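Local atomic coordinates of (R)-specific enoyl-CoA hydratase (PDB entry 5CPG), a protein that probably catalyses the reversible, (R)-specific hydration of trans-2-enoyl-CoA to (3R)-hydroxyacyl-CoA, as a hotdog-fold hydratase of the MaoC family. Residues A[65-70]-A[116-121]; A[105-108]-A[114-117]. All coordinates share one frame; numbering follows the deposited sequence.

Both contacts use strand 113-121, at different points along it, and their centres lie about 13 Å apart. Contact 1 is core: near the centre of the chain, helix 62-73 rests on the inner face of the sheet through buried side chains, and what joins the two segments is wholly apolar packing. The centre of contact 2 lies about 16 Å from the chain centre, where strands 98-109 and 113-121 pair as a hairpin; backbone hydrogen bonds, a bulge and a salt bridge on a partly exposed face hold it. Met116 and Ala117 belong to both ranges but touch the opposing segment only in contact 2, whereas Thr118 and Val120 take over where the strand faces the helix.

Contact 1 (A[65-70]-A[116-121]); sequences ALISAA and MATRVF
Ile67 meets Thr118 and Val120 with all three of its outer carbons and supplies nearly all of the packing of helix segment 65-70 against strand segment 116-121. Its CG2 methyl presses on Thr118, 3.7 Å from CB and equally near the CG2 methyl, the two side chains crossing at about a right angle. The other branch runs between the two strand residues: with CG1 beside the backbone N (chi1 -75°), and thus anti to the carbonyl carbon, Ile67 CD1 reaches Val120 CG2 at 3.9 Å and borders CB and OG1 of Thr118 as closely. Thr118 turns CB and CG2 to the CG2 methyl of Ile67, while its OG1 is hydrogen-bonded to Gln85 NE2.

Away from this buried cluster the contact thins quickly. Leu66 points toward the strand but its CD1 stays 5.7 Å from Val120 CG1, and Ser68 points away, its OG donating a hydrogen bond of 2.8 Å to Ala65 O. On the strand, Arg119 is directed to the partly exposed outer side, where it forms salt bridges with Glu102 and Glu104.

The sheet wraps round the long central helix 62-73, as in the hotdog fold. Ile67 also packs on Tyr82, Gln85 and Leu87 of strand 81-89, Leu66 and Ala70 touch strands 16-22 and 98-109, and Phe31 and Met61 of the second subunit approach Ala65 and Ser68.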
loop_
_atom_site.group_PDB
_atom_site.type_symbol
_atom_site.label_atom_id
_atom_site.label_comp_id
_atom_site.label_asym_id
_atom_site.label_seq_id
_atom_site.Cartn_x
_atom_site.Cartn_y
_atom_site.Cartn_z
ATOM N N ALA A 65 -1.530 -2.734 -1.658
ATOM C CA ALA A 65 -2.441 -2.075 -2.553
ATOM C C ALA A 65 -3.464 -3.033 -3.184
ATOM O O ALA A 65 -4.663 -2.737 -3.228
ATOM C CB ALA A 65 -1.646 -1.331 -3.651
ATOM N N LEU A 66 -2.991 -4.160 -3.688
ATOM C CA LEU A 66 -3.882 -5.139 -4.334
ATOM C C LEU A 66 -4.875 -5.721 -3.335
ATOM O O LEU A 66 -6.043 -5.840 -3.638
ATOM C CB LEU A 66 -3.041 -6.261 -4.975
ATOM C CG LEU A 66 -2.150 -5.734 -6.107
ATOM C CD1 LEU A 66 -1.259 -6.863 -6.595
ATOM C CD2 LEU A 66 -3.036 -5.203 -7.255
ATOM N N ILE A 67 -4.399 -6.058 -2.126
ATOM C CA ILE A 67 -5.276 -6.539 -1.066
ATOM C C ILE A 67 -6.387 -5.526 -0.792
ATOM O O ILE A 67 -7.554 -5.902 -0.680
ATOM C CB ILE A 67 -4.487 -6.820 0.223
ATOM C CG1 ILE A 67 -3.702 -8.125 0.047
ATOM C CG2 ILE A 67 -5.414 -6.919 1.431
ATOM C CD1 ILE A 67 -2.593 -8.355 1.134
ATOM N N SER A 68 -6.021 -4.248 -0.680
ATOM C CA SER A 68 -7.039 -3.248 -0.314
ATOM C C SER A 68 -8.078 -3.136 -1.402
ATOM O O SER A 68 -9.263 -2.939 -1.104
ATOM C CB SER A 68 -6.409 -1.877 -0.040
ATOM O OG SER A 68 -5.879 -1.308 -1.217
ATOM N N ALA A 69 -7.662 -3.266 -2.662
ATOM C CA ALA A 69 -8.634 -3.159 -3.772
ATOM C C ALA A 69 -9.544 -4.412 -3.798
ATOM O O ALA A 69 -10.738 -4.307 -4.123
ATOM C CB ALA A 69 -7.909 -2.968 -5.111
ATOM N N ALA A 70 -8.989 -5.580 -3.460
ATOM C CA ALA A 70 -9.807 -6.804 -3.410
ATOM C C ALA A 70 -10.900 -6.637 -2.385
ATOM O O ALA A 70 -12.042 -6.996 -2.605
ATOM C CB ALA A 70 -8.960 -8.015 -3.065
ATOM N N MET A 116 -10.521 -10.636 8.147
ATOM C CA MET A 116 -10.407 -11.206 6.808
ATOM C C MET A 116 -8.993 -11.662 6.633
ATOM O O MET A 116 -8.051 -10.875 6.886
ATOM C CB MET A 116 -10.766 -10.157 5.735
ATOM C CG MET A 116 -10.823 -10.703 4.340
ATOM S SD MET A 116 -12.432 -11.438 3.936
ATOM C CE MET A 116 -13.451 -10.082 4.472
ATOM N N ALA A 117 -8.792 -12.928 6.258
ATOM C CA ALA A 117 -7.444 -13.351 5.924
ATOM C C ALA A 117 -7.107 -12.749 4.551
ATOM O O ALA A 117 -7.987 -12.671 3.705
ATOM C CB ALA A 117 -7.337 -14.867 5.874
ATOM N N THR A 118 -5.871 -12.291 4.355
ATOM C CA THR A 118 -5.498 -11.622 3.102
ATOM C C THR A 118 -4.178 -12.208 2.632
ATOM O O THR A 118 -3.123 -11.831 3.107
ATOM C CB THR A 118 -5.392 -10.078 3.272
ATOM O OG1 THR A 118 -4.394 -9.789 4.258
ATOM C CG2 THR A 118 -6.718 -9.491 3.755
ATOM N N ARG A 119 -4.228 -13.197 1.733
ATOM C CA ARG A 119 -3.031 -13.899 1.297
ATOM C C ARG A 119 -2.758 -13.557 -0.157
ATOM O O ARG A 119 -3.714 -13.316 -0.905
ATOM C CB ARG A 119 -3.205 -15.426 1.436
ATOM C CG ARG A 119 -3.723 -15.846 2.837
ATOM C CD ARG A 119 -4.321 -17.261 2.820
ATOM N NE ARG A 119 -4.952 -17.579 4.125
ATOM C CZ ARG A 119 -6.207 -17.997 4.293
ATOM N NH1 ARG A 119 -7.011 -18.215 3.258
ATOM N NH2 ARG A 119 -6.649 -18.253 5.518
ATOM N N VAL A 120 -1.493 -13.563 -0.542
ATOM C CA VAL A 120 -1.152 -13.284 -1.947
ATOM C C VAL A 120 -0.205 -14.372 -2.419
ATOM O O VAL A 120 0.781 -14.694 -1.753
ATOM C CB VAL A 120 -0.457 -11.911 -2.160
ATOM C CG1 VAL A 120 -0.276 -11.655 -3.678
ATOM C CG2 VAL A 120 -1.273 -10.801 -1.536
ATOM N N PHE A 121 -0.518 -14.916 -3.595
ATOM C CA PHE A 121 0.283 -15.976 -4.208
ATOM C C PHE A 121 0.744 -15.570 -5.577
ATOM O O PHE A 121 0.043 -14.842 -6.266
ATOM C CB PHE A 121 -0.530 -17.269 -4.342
ATOM C CG PHE A 121 -1.032 -17.799 -3.037
ATOM C CD1 PHE A 121 -2.254 -17.387 -2.572
ATOM C CD2 PHE A 121 -0.255 -18.655 -2.268
ATOM C CE1 PHE A 121 -2.759 -17.836 -1.338
ATOM C CE2 PHE A 121 -0.755 -19.133 -1.006
ATOM C CZ PHE A 121 -1.998 -18.715 -0.564
#

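Contact 2 (A[105-108]-A[114-117]); sequences VLEK and VRMA
Arg115, Leu106 and Glu107 bury the most surface here, and Leu106 and Glu107 close on the backbone of Arg115. Arg115 O accepts Leu106 N at 2.8 Å, in the carbonyl plane and with an N-H...O angle of 158°; a second, weak bond of 3.3 Å runs from Glu107 N to Arg115 O. In return Arg115 N donates to Glu107 O at 3.0 Å. On the face carrying Glu107 and Arg115 the two charged side chains run side by side in the same direction. The Arg115 chain leaves with CG anti to the backbone N (chi1 175°) and bends at chi3, laying NH2 across the mouth of the Glu107 carboxylate in a salt bridge, 2.6 Å from OE1 and 2.9 Å from OE2. The carboxylate meets the guanidinium at its edge, though the two planes are turned 50° apart. Arg115 NE bonds to a glycerol, probably from the crystallisation liquor.

Leu106 and Glu107 both face the single residue Arg115, which makes this a classic beta bulge in the antiparallel hairpin of strands 98-109 and 113-121, part of the hotdog sheet. The extra residue shifts the register by one between the non-hydrogen-bonded pair Val105-Met116 and the hydrogen-bonded pair Glu107-Arg115; Lys108-Val114 continues the new register.

Leu106 lays its branched end against Ala117, with CG 3.9 Å from Ala117 CB, and its CD1 reaches Arg115 CG at 4.0 Å. On the face carrying Val105, Val114 and Met116, Val105 divides its methyls: CG1 touches Val114 CG1 at 3.9 Å, while CG2 meets the sulfur of Met116.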
loop_
_atom_site.group_PDB
_atom_site.type_symbol
_atom_site.label_atom_id
_atom_site.label_comp_id
_atom_site.label_asym_id
_atom_site.label_seq_id
_atom_site.Cartn_x
_atom_site.Cartn_y
_atom_site.Cartn_z
ATOM N N VAL A 105 -13.090 -14.910 4.852
ATOM C CA VAL A 105 -13.708 -14.393 6.084
ATOM C C VAL A 105 -13.321 -15.286 7.278
ATOM O O VAL A 105 -13.595 -16.494 7.261
ATOM C CB VAL A 105 -15.233 -14.315 5.976
ATOM C CG1 VAL A 105 -15.812 -13.891 7.340
ATOM C CG2 VAL A 105 -15.697 -13.365 4.831
ATOM N N LEU A 106 -12.643 -14.720 8.287
ATOM C CA LEU A 106 -12.161 -15.535 9.414
ATOM C C LEU A 106 -13.136 -15.471 10.583
ATOM O O LEU A 106 -13.409 -16.483 11.238
ATOM C CB LEU A 106 -10.774 -15.085 9.903
ATOM C CG LEU A 106 -9.554 -15.256 9.004
ATOM C CD1 LEU A 106 -8.347 -14.700 9.675
ATOM C CD2 LEU A 106 -9.325 -16.777 8.655
ATOM N N GLU A 107 -13.665 -14.286 10.840
ATOM C CA GLU A 107 -14.526 -14.034 11.998
ATOM C C GLU A 107 -15.509 -12.928 11.685
ATOM O O GLU A 107 -15.120 -11.951 11.056
ATOM C CB GLU A 107 -13.697 -13.619 13.226
ATOM C CG GLU A 107 -12.578 -14.574 13.605
ATOM C CD GLU A 107 -11.625 -14.023 14.647
ATOM O OE1 GLU A 107 -12.078 -13.364 15.612
ATOM O OE2 GLU A 107 -10.410 -14.254 14.502
ATOM N N LYS A 108 -16.752 -13.067 12.135
ATOM C CA LYS A 108 -17.692 -11.962 12.180
ATOM C C LYS A 108 -17.809 -11.476 13.624
ATOM O O LYS A 108 -17.988 -12.274 14.539
ATOM C CB LYS A 108 -19.034 -12.374 11.620
ATOM C CG LYS A 108 -18.951 -12.608 10.096
ATOM C CD LYS A 108 -20.243 -13.191 9.519
ATOM C CE LYS A 108 -21.433 -12.282 9.746
ATOM N NZ LYS A 108 -22.635 -12.794 9.020
ATOM N N VAL A 114 -15.405 -7.424 10.683
ATOM C CA VAL A 114 -14.987 -8.697 10.098
ATOM C C VAL A 114 -13.482 -8.775 10.117
ATOM O O VAL A 114 -12.810 -7.758 9.912
ATOM C CB VAL A 114 -15.521 -8.837 8.665
ATOM C CG1 VAL A 114 -15.003 -10.092 7.980
ATOM C CG2 VAL A 114 -17.045 -8.844 8.638
ATOM N N ARG A 115 -12.944 -9.945 10.481
ATOM C CA ARG A 115 -11.534 -10.240 10.329
ATOM C C ARG A 115 -11.368 -11.094 9.070
ATOM O O ARG A 115 -12.040 -12.105 8.914
ATOM C CB ARG A 115 -10.995 -10.957 11.589
ATOM C CG ARG A 115 -9.573 -11.407 11.499
ATOM C CD ARG A 115 -8.985 -11.856 12.839
ATOM N NE ARG A 115 -8.835 -10.706 13.723
ATOM C CZ ARG A 115 -9.569 -10.498 14.812
ATOM N NH1 ARG A 115 -9.361 -9.408 15.543
ATOM N NH2 ARG A 115 -10.494 -11.385 15.173
ATOM N N MET A 116 -10.521 -10.636 8.147
ATOM C CA MET A 116 -10.407 -11.206 6.808
ATOM C C MET A 116 -8.993 -11.662 6.633
ATOM O O MET A 116 -8.051 -10.875 6.886
ATOM C CB MET A 116 -10.766 -10.157 5.735
ATOM C CG MET A 116 -10.823 -10.703 4.340
ATOM S SD MET A 116 -12.432 -11.438 3.936
ATOM C CE MET A 116 -13.451 -10.082 4.472
ATOM N N ALA A 117 -8.792 -12.928 6.258
ATOM C CA ALA A 117 -7.444 -13.351 5.924
ATOM C C ALA A 117 -7.107 -12.749 4.551
ATOM O O ALA A 117 -7.987 -12.671 3.705
ATOM C CB ALA A 117 -7.337 -14.867 5.874
#